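Local coordinates for protein GCN5-related N-acetyltransferase (Exiguobacterium sibiricum 255-15, PDB 3GY9) that binds coenzyme A and probably transfers an acyl group from acyl-coenzyme A to a substrate not yet identified, at residues A[15-20]-A[33-38]; A[48-53]-A[102-107]; A[80-85]-A[95-100]. All blocks are in the same frame, centred on the assembly; numbering follows the deposited sequence. Where two conformers were deposited one is given.

In the fold
Both segments of contact 1 come first in the chain; those of contact 3 fall between the strand and the helix segments of contact 2. Contacts 2 and 3 share helix 93-105 and reach the same mixed sheet, on strands 50-55 and 76-84, with centres about 11 Å apart. Contact 1 sets the residues leading into helix 18-26 against the last turns of helix 31-37; its centre lies about 15 Å from that of contact 3 and about 19 Å from that of contact 2. Val-53, Met-51 and His-81 reach its side chains, whereas Phe-52 meets helix 93-105, so the sheet is packed by helices on both faces. Coenzyme A is held at contact 3, the most central of the three.

Contact 1 of 3, residues A[15-20]-A[33-38]; sequences YNWLPL and ERMLRN. With SO4 (sulfate ion), chain F; SO4 (sulfate ion), chain C; SO4 (sulfate ion), chain D; SO4 (sulfate ion), chain E.
With CG beside its own backbone N and anti to the carbonyl carbon (chi1 -64°), Trp-17 turns its indole toward helix 31-37, and Leu-36, with a similar first torsion of -66°, sends both methyls out to meet it. Leu-36 CD2 sits almost squarely over the five-membered ring, 3.7 Å from its centroid and 12° off the normal, a CH-pi contact. The other methyl, Leu-36 CD1, lies 3.6 Å from Trp-17 CB, so the forked leucine straddles the root and the pyrrole of the indole. Farther out, in the conformer given, the selenomethionine Met-35 brings its CE obliquely to the six-membered ring, 4.0 Å from Trp-17 CH2. Tyr-15 CB lies against the opposite indole face, toward its rim, and NE1, buried with the ring, gives its hydrogen to the carbonyl of Phe-12. Replacing Trp-17 with an alanine would probably leave the Leu-36 methyls without their aromatic platform and the Phe-12 carbonyl without its donor. Just before it, Asn-16 OD1 accepts from Leu-18 N at 3.0 Å, a capping bond ahead of helix 18-26. The indole thus lies between the lead-in to helix 18-26 and helix 31-37, resting on Val-53 of strand 50-55 and Cys-64 of strand 61-69, while Met-35 packs on Met-51 and on His-81 of strand 76-84.

Contact 2 of 3, residues A[48-53]-A[102-107]; sequences GEAMFV and MSEAFL
The carboxylate of Glu-104 is held by two partners: OE1 forms a salt bridge with Arg-8 NH2, OE2 a hydrogen bond with Tyr-67 OH, and both oxygens lean on apolar groups of strand 50-55. Glu-104 OE2 lies 3.6 Å from Ala-50 CB, a methyl small enough to let the acid settle close to the strand. Glu-104 OE1 comes to the edge of the Phe-52 ring, 3.7 Å from CZ. The carboxylate sits near the plane of that ring, and the two planes are turned 68° apart. At the rim the ring hydrogens carry a slight positive charge, which probably makes it a milder neighbour for the acid than the electron-rich face. Reach is supplied by the glutamate chain: CG is anti to the backbone N (chi1 -177°) and CD continues extended (chi2 174°), carrying the charge from the helix down to the sheet. A glutamate suits this place because its length bridges the distance, and the arginine and tyrosine would be expected to offset the cost of setting a charge beside alanine and phenylalanine. The bonds to Arg-8 and Tyr-67 probably also limit rotation of the carboxylate. Phe-52 in turn packs against Leu-97, Lys-100 and Ile-101 of the same helix. Arg-8 belongs to strand 5-8 and Tyr-67 to strand 61-69, the two neighbours of strand 50-55. One helical side chain thus ties helix 93-105 to three adjacent strands, a helix-on-sheet packing within the GNAT fold.

Contact 3 of 3, residues A[80-85]-A[95-100]; sequences RHVYVL and TALLEK. With COA (coenzyme A), chain B; SO4 (sulfate ion), chain E; SO4 (sulfate ion), chain F.
Val-82 meets helix 93-105 through its methyls: CG1 lies 4.0 Å from Leu-98 CD2 and 4.4 Å from Leu-97 CD2, a purely apolar contact. With CG1 anti to the backbone N (chi1 170°) and CG2 anti to the carbonyl carbon, the branched valine spreads both methyls before Leu-98 CD2. Leucines suit the helix side, since their longer chains span the space between helix and strand; the end of Leu-98 swings closer to the strand than its first bond would suggest.

Coenzyme A takes up the next layer. Val-82 CG1 also touches its methyl carbon CDP, and Val-84 supports the same pantetheine region with CG2. The backbone of Val-84 does the polar work: its N-H donates to O9P of coenzyme A at 3.0 Å with an angle of 157°, an amide-to-amide bond, consistent with the strand-like pairing of pantetheine in GNAT enzymes. At the helix, O1A of the pyrophosphate receives two bonds from Thr-95, from N at 3.0 Å and from OG1 at 2.6 Å. A threonine fits here because its hydroxyl, beside its own backbone N, reaches the oxygen that the amide also binds. Gly-92, Gly-94 and Ser-90 add further bonds to the cofactor, as in the GNAT pyrophosphate-binding loop and helix start.

Farther out, Phe-122 and Tyr-123 of helix 120-125 pack on Leu-98, and Phe-52 of strand 50-55 on Leu-97. The contact thus joins the first strand and the helix of the beta-alpha-beta unit formed by strand 76-84, helix 93-105 and strand 111-114, with Tyr-83 facing helices 18-26 and 31-37.

Contact 1 of 3, residues A[15-20]-A[33-38]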
loop_
_atom_site.group_PDB
_atom_site.type_symbol
_atom_site.label_atom_id
_atom_site.label_comp_id
_atom_site.label_asym_id
_atom_site.label_seq_id
_atom_site.Cartn_x
_atom_site.Cartn_y
_atom_site.Cartn_z
ATOM N N TYR A 15 -15.372 3.702 -8.011
ATOM C CA TYR A 15 -14.203 4.390 -8.589
ATOM C C TYR A 15 -13.978 3.907 -9.986
ATOM O O TYR A 15 -14.266 2.740 -10.303
ATOM C CB TYR A 15 -12.931 4.078 -7.802
ATOM C CG TYR A 15 -13.004 4.421 -6.345
ATOM C CD1 TYR A 15 -12.707 5.704 -5.889
ATOM C CD2 TYR A 15 -13.412 3.465 -5.415
ATOM C CE1 TYR A 15 -12.786 6.016 -4.525
ATOM C CE2 TYR A 15 -13.496 3.768 -4.069
ATOM C CZ TYR A 15 -13.184 5.029 -3.636
ATOM O OH TYR A 15 -13.287 5.292 -2.298
ATOM N N ASN A 16 -13.424 4.769 -10.836
ATOM C CA ASN A 16 -12.960 4.303 -12.142
ATOM C C ASN A 16 -11.544 3.789 -12.018
ATOM O O ASN A 16 -10.598 4.576 -11.936
ATOM C CB ASN A 16 -13.017 5.417 -13.175
ATOM C CG ASN A 16 -12.630 4.941 -14.578
ATOM O OD1 ASN A 16 -12.383 3.738 -14.773
ATOM N ND2 ASN A 16 -12.593 5.860 -15.558
ATOM N N TRP A 17 -11.404 2.470 -12.022
ATOM C CA TRP A 17 -10.101 1.821 -11.882
ATOM C C TRP A 17 -9.387 1.581 -13.199
ATOM O O TRP A 17 -8.243 1.116 -13.203
ATOM C CB TRP A 17 -10.263 0.445 -11.221
ATOM C CG TRP A 17 -10.770 0.499 -9.833
ATOM C CD1 TRP A 17 -12.046 0.265 -9.425
ATOM C CD2 TRP A 17 -10.015 0.811 -8.657
ATOM N NE1 TRP A 17 -12.130 0.407 -8.058
ATOM C CE2 TRP A 17 -10.899 0.751 -7.564
ATOM C CE3 TRP A 17 -8.681 1.139 -8.422
ATOM C CZ2 TRP A 17 -10.482 0.990 -6.255
ATOM C CZ3 TRP A 17 -8.271 1.381 -7.110
ATOM C CH2 TRP A 17 -9.171 1.310 -6.055
ATOM N N LEU A 18 -10.054 1.827 -14.321
ATOM C CA LEU A 18 -9.470 1.467 -15.619
ATOM C C LEU A 18 -8.108 2.114 -15.885
ATOM O O LEU A 18 -7.209 1.440 -16.387
ATOM C CB LEU A 18 -10.429 1.710 -16.769
ATOM C CG LEU A 18 -11.513 0.656 -16.853
ATOM C CD1 LEU A 18 -12.425 0.993 -18.012
ATOM C CD2 LEU A 18 -10.928 -0.765 -17.011
ATOM N N PRO A 19 -7.963 3.423 -15.613
ATOM C CA PRO A 19 -6.621 3.990 -15.843
ATOM C C PRO A 19 -5.502 3.308 -15.060
ATOM O O PRO A 19 -4.448 2.996 -15.624
ATOM C CB PRO A 19 -6.783 5.447 -15.428
ATOM C CG PRO A 19 -8.243 5.730 -15.599
ATOM C CD PRO A 19 -8.956 4.462 -15.267
ATOM N N LEU A 20 -5.751 3.034 -13.789
ATOM C CA LEU A 20 -4.774 2.355 -12.928
ATOM C C LEU A 20 -4.480 0.935 -13.434
ATOM O O LEU A 20 -3.325 0.488 -13.463
ATOM C CB LEU A 20 -5.282 2.328 -11.477
ATOM C CG LEU A 20 -4.249 2.502 -10.371
ATOM C CD1 LEU A 20 -3.550 3.825 -10.453
ATOM C CD2 LEU A 20 -4.940 2.337 -9.033
ATOM N N GLU A 33 -4.480 -5.365 -10.846
ATOM C CA GLU A 33 -5.388 -6.376 -11.372
ATOM C C GLU A 33 -5.701 -7.444 -10.325
ATOM O O GLU A 33 -6.858 -7.829 -10.160
ATOM C CB GLU A 33 -4.755 -7.039 -12.583
ATOM C CG GLU A 33 -5.679 -7.927 -13.358
ATOM C CD GLU A 33 -5.192 -8.112 -14.782
ATOM O OE1 GLU A 33 -4.054 -8.598 -14.945
ATOM O OE2 GLU A 33 -5.927 -7.739 -15.729
ATOM N N ARG A 34 -4.678 -7.941 -9.624
ATOM C CA ARG A 34 -4.872 -8.975 -8.619
ATOM C C ARG A 34 -5.778 -8.469 -7.505
ATOM O O ARG A 34 -6.720 -9.158 -7.081
ATOM C CB ARG A 34 -3.524 -9.414 -8.037
ATOM C CG ARG A 34 -2.708 -10.297 -8.943
ATOM C CD ARG A 34 -1.616 -11.062 -8.165
ATOM N NE ARG A 34 -0.321 -10.380 -8.098
ATOM C CZ ARG A 34 0.061 -9.478 -7.186
ATOM N NH1 ARG A 34 -0.746 -9.068 -6.203
ATOM N NH2 ARG A 34 1.281 -8.960 -7.262
HETATM N N MSE A 35 -5.507 -7.259 -7.035
HETATM C CA MSE A 35 -6.279 -6.654 -5.954
HETATM C C MSE A 35 -7.757 -6.607 -6.336
HETATM O O MSE A 35 -8.639 -6.989 -5.562
HETATM C CB MSE A 35 -5.764 -5.235 -5.672
HETATM C CG MSE A 35 -6.273 -4.619 -4.383
HETATM SE SE MSE A 35 -7.853 -3.541 -4.635
HETATM C CE MSE A 35 -6.987 -1.977 -5.315
ATOM N N LEU A 36 -8.027 -6.112 -7.529
ATOM C CA LEU A 36 -9.425 -5.880 -7.907
ATOM C C LEU A 36 -10.133 -7.146 -8.298
ATOM O O LEU A 36 -11.326 -7.367 -7.911
ATOM C CB LEU A 36 -9.498 -4.867 -9.031
ATOM C CG LEU A 36 -9.032 -3.472 -8.602
ATOM C CD1 LEU A 36 -8.830 -2.592 -9.829
ATOM C CD2 LEU A 36 -9.996 -2.783 -7.654
ATOM N N ARG A 37 -9.431 -8.046 -8.992
ATOM C CA ARG A 37 -10.040 -9.335 -9.339
ATOM C C ARG A 37 -10.366 -10.169 -8.110
ATOM O O ARG A 37 -11.390 -10.818 -8.100
ATOM C CB ARG A 37 -9.173 -10.127 -10.308
ATOM C CG ARG A 37 -9.113 -9.507 -11.696
ATOM C CD ARG A 37 -8.219 -10.329 -12.626
ATOM N NE ARG A 37 -8.311 -9.818 -13.991
ATOM C CZ ARG A 37 -7.610 -10.281 -15.024
ATOM N NH1 ARG A 37 -6.744 -11.261 -14.863
ATOM N NH2 ARG A 37 -7.775 -9.732 -16.221
ATOM N N ASN A 38 -9.532 -10.106 -7.075
ATOM C CA ASN A 38 -9.688 -10.956 -5.890
ATOM C C ASN A 38 -10.469 -10.274 -4.752
ATOM O O ASN A 38 -10.514 -10.796 -3.640
ATOM C CB ASN A 38 -8.307 -11.415 -5.401
ATOM C CG ASN A 38 -7.608 -12.316 -6.409
ATOM O OD1 ASN A 38 -8.268 -13.051 -7.143
ATOM N ND2 ASN A 38 -6.280 -12.261 -6.456
HETATM S S SO4 F . -3.539 -11.859 -4.630
HETATM O O1 SO4 F . -2.350 -11.125 -5.067
HETATM O O2 SO4 F . -4.683 -10.956 -4.737
HETATM O O3 SO4 F . -3.310 -12.369 -3.269
HETATM O O4 SO4 F . -3.772 -12.985 -5.522
HETATM S S SO4 C . -12.428 9.367 -14.050
HETATM O O1 SO4 C . -12.255 10.609 -14.792
HETATM O O2 SO4 C . -12.816 9.672 -12.681
HETATM O O3 SO4 C . -11.165 8.640 -14.042
HETATM O O4 SO4 C . -13.462 8.546 -14.670
HETATM S S SO4 D . 3.194 -7.659 -9.846
HETATM O O1 SO4 D . 3.771 -8.038 -11.136
HETATM O O2 SO4 D . 2.876 -6.235 -9.817
HETATM O O3 SO4 D . 4.131 -7.985 -8.771
HETATM O O4 SO4 D . 1.968 -8.432 -9.666
HETATM S S SO4 E . 1.455 -7.493 -2.878
HETATM O O1 SO4 E . 1.350 -6.165 -3.490
HETATM O O2 SO4 E . 0.672 -8.472 -3.623
HETATM O O3 SO4 E . 1.001 -7.440 -1.497
HETATM O O4 SO4 E . 2.861 -7.916 -2.855
#

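Contact 2 of 3, residues A[48-53]-A[102-107]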
loop_
_atom_site.group_PDB
_atom_site.type_symbol
_atom_site.label_atom_id
_atom_site.label_comp_id
_atom_site.label_asym_id
_atom_site.label_seq_id
_atom_site.Cartn_x
_atom_site.Cartn_y
_atom_site.Cartn_z
ATOM N N GLY A 48 -8.429 -5.288 10.831
ATOM C CA GLY A 48 -7.022 -5.581 10.580
ATOM C C GLY A 48 -6.603 -5.437 9.143
ATOM O O GLY A 48 -5.503 -5.827 8.776
ATOM N N GLU A 49 -7.456 -4.831 8.333
ATOM C CA GLU A 49 -7.089 -4.584 6.938
ATOM C C GLU A 49 -7.755 -3.310 6.436
ATOM O O GLU A 49 -8.757 -2.853 6.998
ATOM C CB GLU A 49 -7.437 -5.792 6.062
ATOM C CG GLU A 49 -8.836 -6.289 6.254
ATOM C CD GLU A 49 -9.203 -7.543 5.488
ATOM O OE1 GLU A 49 -8.400 -8.503 5.387
ATOM O OE2 GLU A 49 -10.349 -7.582 5.029
ATOM N N ALA A 50 -7.160 -2.720 5.415
ATOM C CA ALA A 50 -7.742 -1.557 4.753
ATOM C C ALA A 50 -7.097 -1.390 3.393
ATOM O O ALA A 50 -5.933 -1.769 3.186
ATOM C CB ALA A 50 -7.507 -0.320 5.571
HETATM N N MSE A 51 -7.841 -0.767 2.473
HETATM C CA MSE A 51 -7.316 -0.380 1.178
HETATM C C MSE A 51 -7.591 1.095 1.021
HETATM O O MSE A 51 -8.701 1.563 1.343
HETATM C CB MSE A 51 -8.003 -1.138 0.059
HETATM C CG MSE A 51 -7.532 -0.816 -1.342
HETATM SE SE MSE A 51 -5.590 -0.971 -1.637
HETATM C CE MSE A 51 -5.351 -2.709 -0.909
ATOM N N PHE A 52 -6.582 1.820 0.539
ATOM C CA PHE A 52 -6.718 3.253 0.306
ATOM C C PHE A 52 -6.518 3.613 -1.151
ATOM O O PHE A 52 -5.832 2.914 -1.886
ATOM C CB PHE A 52 -5.701 4.031 1.147
ATOM C CG PHE A 52 -5.848 3.795 2.606
ATOM C CD1 PHE A 52 -6.827 4.455 3.325
ATOM C CD2 PHE A 52 -5.013 2.910 3.271
ATOM C CE1 PHE A 52 -6.985 4.221 4.684
ATOM C CE2 PHE A 52 -5.170 2.676 4.646
ATOM C CZ PHE A 52 -6.155 3.343 5.344
ATOM N N VAL A 53 -7.129 4.731 -1.546
ATOM C CA VAL A 53 -6.843 5.359 -2.826
ATOM C C VAL A 53 -6.469 6.815 -2.614
ATOM O O VAL A 53 -6.978 7.458 -1.677
ATOM C CB VAL A 53 -8.040 5.316 -3.824
ATOM C CG1 VAL A 53 -8.164 3.933 -4.405
ATOM C CG2 VAL A 53 -9.322 5.793 -3.178
HETATM N N MSE A 102 1.021 3.023 7.396
HETATM C CA MSE A 102 1.899 2.605 8.495
HETATM C C MSE A 102 1.279 2.989 9.833
HETATM O O MSE A 102 1.217 2.193 10.769
HETATM C CB MSE A 102 3.288 3.220 8.324
HETATM C CG MSE A 102 3.962 2.676 7.101
HETATM SE SE MSE A 102 5.470 3.752 6.553
HETATM C CE MSE A 102 6.469 3.173 7.811
ATOM N N SER A 103 0.838 4.228 9.922
ATOM C CA SER A 103 0.289 4.714 11.170
ATOM C C SER A 103 -0.945 3.906 11.601
ATOM O O SER A 103 -1.089 3.553 12.787
ATOM C CB SER A 103 0.004 6.209 11.052
ATOM O OG SER A 103 -0.489 6.726 12.262
ATOM N N GLU A 104 -1.808 3.576 10.652
ATOM C CA GLU A 104 -2.995 2.814 10.993
ATOM C C GLU A 104 -2.662 1.347 11.264
ATOM O O GLU A 104 -3.167 0.774 12.223
ATOM C CB GLU A 104 -4.045 2.910 9.894
ATOM C CG GLU A 104 -5.339 2.196 10.231
ATOM C CD GLU A 104 -6.410 2.415 9.204
ATOM O OE1 GLU A 104 -6.785 3.590 8.987
ATOM O OE2 GLU A 104 -6.876 1.414 8.619
ATOM N N ALA A 105 -1.836 0.732 10.423
ATOM C CA ALA A 105 -1.580 -0.681 10.539
ATOM C C ALA A 105 -0.875 -1.029 11.829
ATOM O O ALA A 105 -1.075 -2.112 12.379
ATOM C CB ALA A 105 -0.771 -1.173 9.342
ATOM N N PHE A 106 -0.037 -0.120 12.309
ATOM C CA PHE A 106 0.668 -0.355 13.576
ATOM C C PHE A 106 -0.247 -0.299 14.809
ATOM O O PHE A 106 0.198 -0.572 15.914
ATOM C CB PHE A 106 1.878 0.593 13.733
ATOM C CG PHE A 106 3.126 0.110 13.027
ATOM C CD1 PHE A 106 3.626 -1.177 13.246
ATOM C CD2 PHE A 106 3.816 0.932 12.144
ATOM C CE1 PHE A 106 4.776 -1.617 12.615
ATOM C CE2 PHE A 106 4.977 0.484 11.519
ATOM C CZ PHE A 106 5.441 -0.790 11.738
ATOM N N LEU A 107 -1.525 0.037 14.630
ATOM C CA LEU A 107 -2.496 -0.104 15.716
ATOM C C LEU A 107 -2.883 -1.560 15.921
ATOM O O LEU A 107 -3.352 -1.919 16.998
ATOM C CB LEU A 107 -3.765 0.706 15.440
ATOM C CG LEU A 107 -3.584 2.213 15.383
ATOM C CD1 LEU A 107 -4.854 2.865 14.842
ATOM C CD2 LEU A 107 -3.215 2.793 16.746
#

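Contact 3 of 3, residues A[80-85]-A[95-100]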
loop_
_atom_site.group_PDB
_atom_site.type_symbol
_atom_site.label_atom_id
_atom_site.label_comp_id
_atom_site.label_asym_id
_atom_site.label_seq_id
_atom_site.Cartn_x
_atom_site.Cartn_y
_atom_site.Cartn_z
ATOM N N ARG A 80 0.200 -4.084 0.917
ATOM C CA ARG A 80 -0.125 -4.703 -0.357
ATOM C C ARG A 80 -0.616 -3.734 -1.383
ATOM O O ARG A 80 -1.298 -2.765 -1.078
ATOM C CB ARG A 80 -1.227 -5.735 -0.160
ATOM C CG ARG A 80 -0.873 -6.784 0.892
ATOM C CD ARG A 80 -1.649 -8.076 0.686
ATOM N NE ARG A 80 -1.267 -8.756 -0.541
ATOM C CZ ARG A 80 -1.932 -9.766 -1.092
ATOM N NH1 ARG A 80 -3.044 -10.233 -0.553
ATOM N NH2 ARG A 80 -1.502 -10.273 -2.230
ATOM N N HIS A 81 -0.305 -4.063 -2.629
ATOM C CA HIS A 81 -0.924 -3.433 -3.793
ATOM C C HIS A 81 -0.651 -1.952 -3.915
ATOM O O HIS A 81 -1.500 -1.194 -4.366
ATOM C CB HIS A 81 -2.440 -3.689 -3.831
ATOM C CG HIS A 81 -2.826 -5.125 -3.642
ATOM N ND1 HIS A 81 -2.356 -6.142 -4.443
ATOM C CD2 HIS A 81 -3.650 -5.710 -2.738
ATOM C CE1 HIS A 81 -2.894 -7.287 -4.053
ATOM N NE2 HIS A 81 -3.663 -7.051 -3.002
ATOM N N VAL A 82 0.540 -1.512 -3.539
ATOM C CA VAL A 82 0.888 -0.101 -3.621
ATOM C C VAL A 82 1.324 0.233 -5.034
ATOM O O VAL A 82 2.255 -0.360 -5.558
ATOM C CB VAL A 82 2.050 0.229 -2.660
ATOM C CG1 VAL A 82 2.569 1.638 -2.922
ATOM C CG2 VAL A 82 1.595 0.057 -1.221
ATOM N N TYR A 83 0.631 1.182 -5.646
ATOM C CA TYR A 83 0.919 1.579 -7.034
ATOM C C TYR A 83 0.493 3.025 -7.241
ATOM O O TYR A 83 -0.619 3.400 -6.863
ATOM C CB TYR A 83 0.152 0.687 -8.021
ATOM C CG TYR A 83 0.472 1.012 -9.452
ATOM C CD1 TYR A 83 1.627 0.532 -10.055
ATOM C CD2 TYR A 83 -0.375 1.812 -10.196
ATOM C CE1 TYR A 83 1.931 0.844 -11.375
ATOM C CE2 TYR A 83 -0.065 2.134 -11.522
ATOM C CZ TYR A 83 1.081 1.656 -12.095
ATOM O OH TYR A 83 1.400 1.959 -13.406
ATOM N N VAL A 84 1.377 3.830 -7.829
ATOM C CA VAL A 84 1.069 5.220 -8.181
ATOM C C VAL A 84 1.147 5.326 -9.696
ATOM O O VAL A 84 2.090 4.819 -10.305
ATOM C CB VAL A 84 2.100 6.195 -7.569
ATOM C CG1 VAL A 84 1.803 7.647 -7.963
ATOM C CG2 VAL A 84 2.096 6.050 -6.060
ATOM N N LEU A 85 0.147 5.971 -10.305
ATOM C CA LEU A 85 0.149 6.188 -11.762
ATOM C C LEU A 85 1.444 6.854 -12.176
ATOM O O LEU A 85 1.908 7.783 -11.506
ATOM C CB LEU A 85 -1.013 7.082 -12.218
ATOM C CG LEU A 85 -2.426 6.508 -12.314
ATOM C CD1 LEU A 85 -3.362 7.628 -12.730
ATOM C CD2 LEU A 85 -2.501 5.344 -13.305
ATOM N N THR A 95 4.505 8.662 -0.565
ATOM C CA THR A 95 4.851 8.939 0.819
ATOM C C THR A 95 3.614 9.139 1.681
ATOM O O THR A 95 3.518 8.544 2.747
ATOM C CB THR A 95 5.807 10.126 0.926
ATOM O OG1 THR A 95 7.003 9.812 0.208
ATOM C CG2 THR A 95 6.154 10.409 2.370
ATOM N N ALA A 96 2.659 9.948 1.223
ATOM C CA ALA A 96 1.462 10.212 2.014
ATOM C C ALA A 96 0.651 8.936 2.212
ATOM O O ALA A 96 0.137 8.678 3.293
ATOM C CB ALA A 96 0.600 11.255 1.343
ATOM N N LEU A 97 0.561 8.131 1.162
ATOM C CA LEU A 97 -0.141 6.862 1.237
ATOM C C LEU A 97 0.509 5.908 2.258
ATOM O O LEU A 97 -0.172 5.363 3.128
ATOM C CB LEU A 97 -0.162 6.248 -0.154
ATOM C CG LEU A 97 -0.795 4.891 -0.364
ATOM C CD1 LEU A 97 -2.284 4.884 -0.015
ATOM C CD2 LEU A 97 -0.586 4.462 -1.823
ATOM N N LEU A 98 1.823 5.709 2.153
ATOM C CA LEU A 98 2.515 4.824 3.084
ATOM C C LEU A 98 2.453 5.329 4.507
ATOM O O LEU A 98 2.286 4.545 5.432
ATOM C CB LEU A 98 3.954 4.602 2.665
ATOM C CG LEU A 98 4.212 3.322 1.860
ATOM C CD1 LEU A 98 4.040 2.077 2.760
ATOM C CD2 LEU A 98 3.293 3.216 0.662
ATOM N N GLU A 99 2.587 6.631 4.705
ATOM C CA GLU A 99 2.534 7.188 6.073
ATOM C C GLU A 99 1.176 6.917 6.726
ATOM O O GLU A 99 1.116 6.574 7.901
ATOM C CB GLU A 99 2.901 8.681 6.103
ATOM C CG GLU A 99 4.384 8.889 5.851
ATOM C CD GLU A 99 4.826 10.334 5.895
ATOM O OE1 GLU A 99 3.966 11.245 5.855
ATOM O OE2 GLU A 99 6.058 10.545 5.949
ATOM N N LYS A 100 0.107 7.012 5.944
ATOM C CA LYS A 100 -1.229 6.701 6.437
ATOM C C LYS A 100 -1.372 5.208 6.755
ATOM O O LYS A 100 -1.855 4.830 7.831
ATOM C CB LYS A 100 -2.294 7.140 5.427
ATOM C CG LYS A 100 -3.713 7.037 5.952
ATOM C CD LYS A 100 -4.705 7.651 4.980
ATOM C CE LYS A 100 -6.124 7.569 5.502
ATOM N NZ LYS A 100 -6.455 8.711 6.425
HETATM N N1A COA B . 9.685 5.724 -9.410
HETATM C C2A COA B . 10.145 5.005 -8.322
HETATM N N3A COA B . 10.469 5.642 -7.140
HETATM C C4A COA B . 10.326 6.989 -7.051
HETATM C C5A COA B . 9.866 7.734 -8.134
HETATM C C6A COA B . 9.543 7.090 -9.324
HETATM N N6A COA B . 9.205 7.780 -10.405
HETATM N N7A COA B . 9.837 9.034 -7.747
HETATM C C8A COA B . 10.259 9.124 -6.467
HETATM N N9A COA B . 10.574 7.859 -6.035
HETATM C C1B COA B . 11.112 7.471 -4.728
HETATM C C2B COA B . 12.258 8.373 -4.294
HETATM O O2B COA B . 13.213 7.614 -3.579
HETATM C C3B COA B . 11.591 9.372 -3.384
HETATM O O3B COA B . 12.444 9.913 -2.407
HETATM P P3B COA B . 12.855 11.461 -2.550
HETATM O O7A COA B . 13.749 11.857 -1.399
HETATM O O8A COA B . 13.561 11.615 -3.873
HETATM O O9A COA B . 11.622 12.334 -2.546
HETATM C C4B COA B . 10.517 8.519 -2.747
HETATM O O4B COA B . 10.097 7.619 -3.754
HETATM C C5B COA B . 9.344 9.334 -2.195
HETATM O O5B COA B . 8.775 10.102 -3.225
HETATM P P1A COA B . 7.181 10.144 -3.519
HETATM O O1A COA B . 6.386 10.225 -2.254
HETATM O O2A COA B . 7.004 11.279 -4.474
HETATM O O3A COA B . 7.019 8.745 -4.273
HETATM P P2A COA B . 5.908 8.321 -5.344
HETATM O O4A COA B . 4.599 9.070 -5.166
HETATM O O5A COA B . 6.513 8.326 -6.699
HETATM O O6A COA B . 5.665 6.809 -4.867
HETATM C CBP COA B . 6.292 4.580 -5.602
HETATM C CCP COA B . 6.724 5.853 -4.869
HETATM C CDP COA B . 5.153 3.924 -4.827
HETATM C CEP COA B . 7.505 3.628 -5.633
HETATM C CAP COA B . 5.817 4.935 -7.025
HETATM O OAP COA B . 6.819 5.682 -7.679
HETATM C C9P COA B . 5.523 3.695 -7.823
HETATM O O9P COA B . 4.284 3.046 -7.734
HETATM N N8P COA B . 6.524 3.274 -8.589
HETATM C C7P COA B . 6.408 2.094 -9.436
HETATM C C6P COA B . 7.731 1.328 -9.508
HETATM C C5P COA B . 8.774 2.142 -10.241
HETATM O O5P COA B . 8.615 3.363 -10.408
HETATM N N4P COA B . 9.840 1.480 -10.686
HETATM C C3P COA B . 11.034 2.162 -11.136
HETATM C C2P COA B . 10.823 2.896 -12.460
HETATM S S1P COA B . 10.208 1.862 -13.813
HETATM S S SO4 E . 1.455 -7.493 -2.878
HETATM O O1 SO4 E . 1.350 -6.165 -3.490
HETATM O O2 SO4 E . 0.672 -8.472 -3.623
HETATM O O3 SO4 E . 1.001 -7.440 -1.497
HETATM O O4 SO4 E . 2.861 -7.916 -2.855
HETATM S S SO4 F . -3.539 -11.859 -4.630
HETATM O O1 SO4 F . -2.350 -11.125 -5.067
HETATM O O2 SO4 F . -4.683 -10.956 -4.737
HETATM O O3 SO4 F . -3.310 -12.369 -3.269
HETATM O O4 SO4 F . -3.772 -12.985 -5.522
#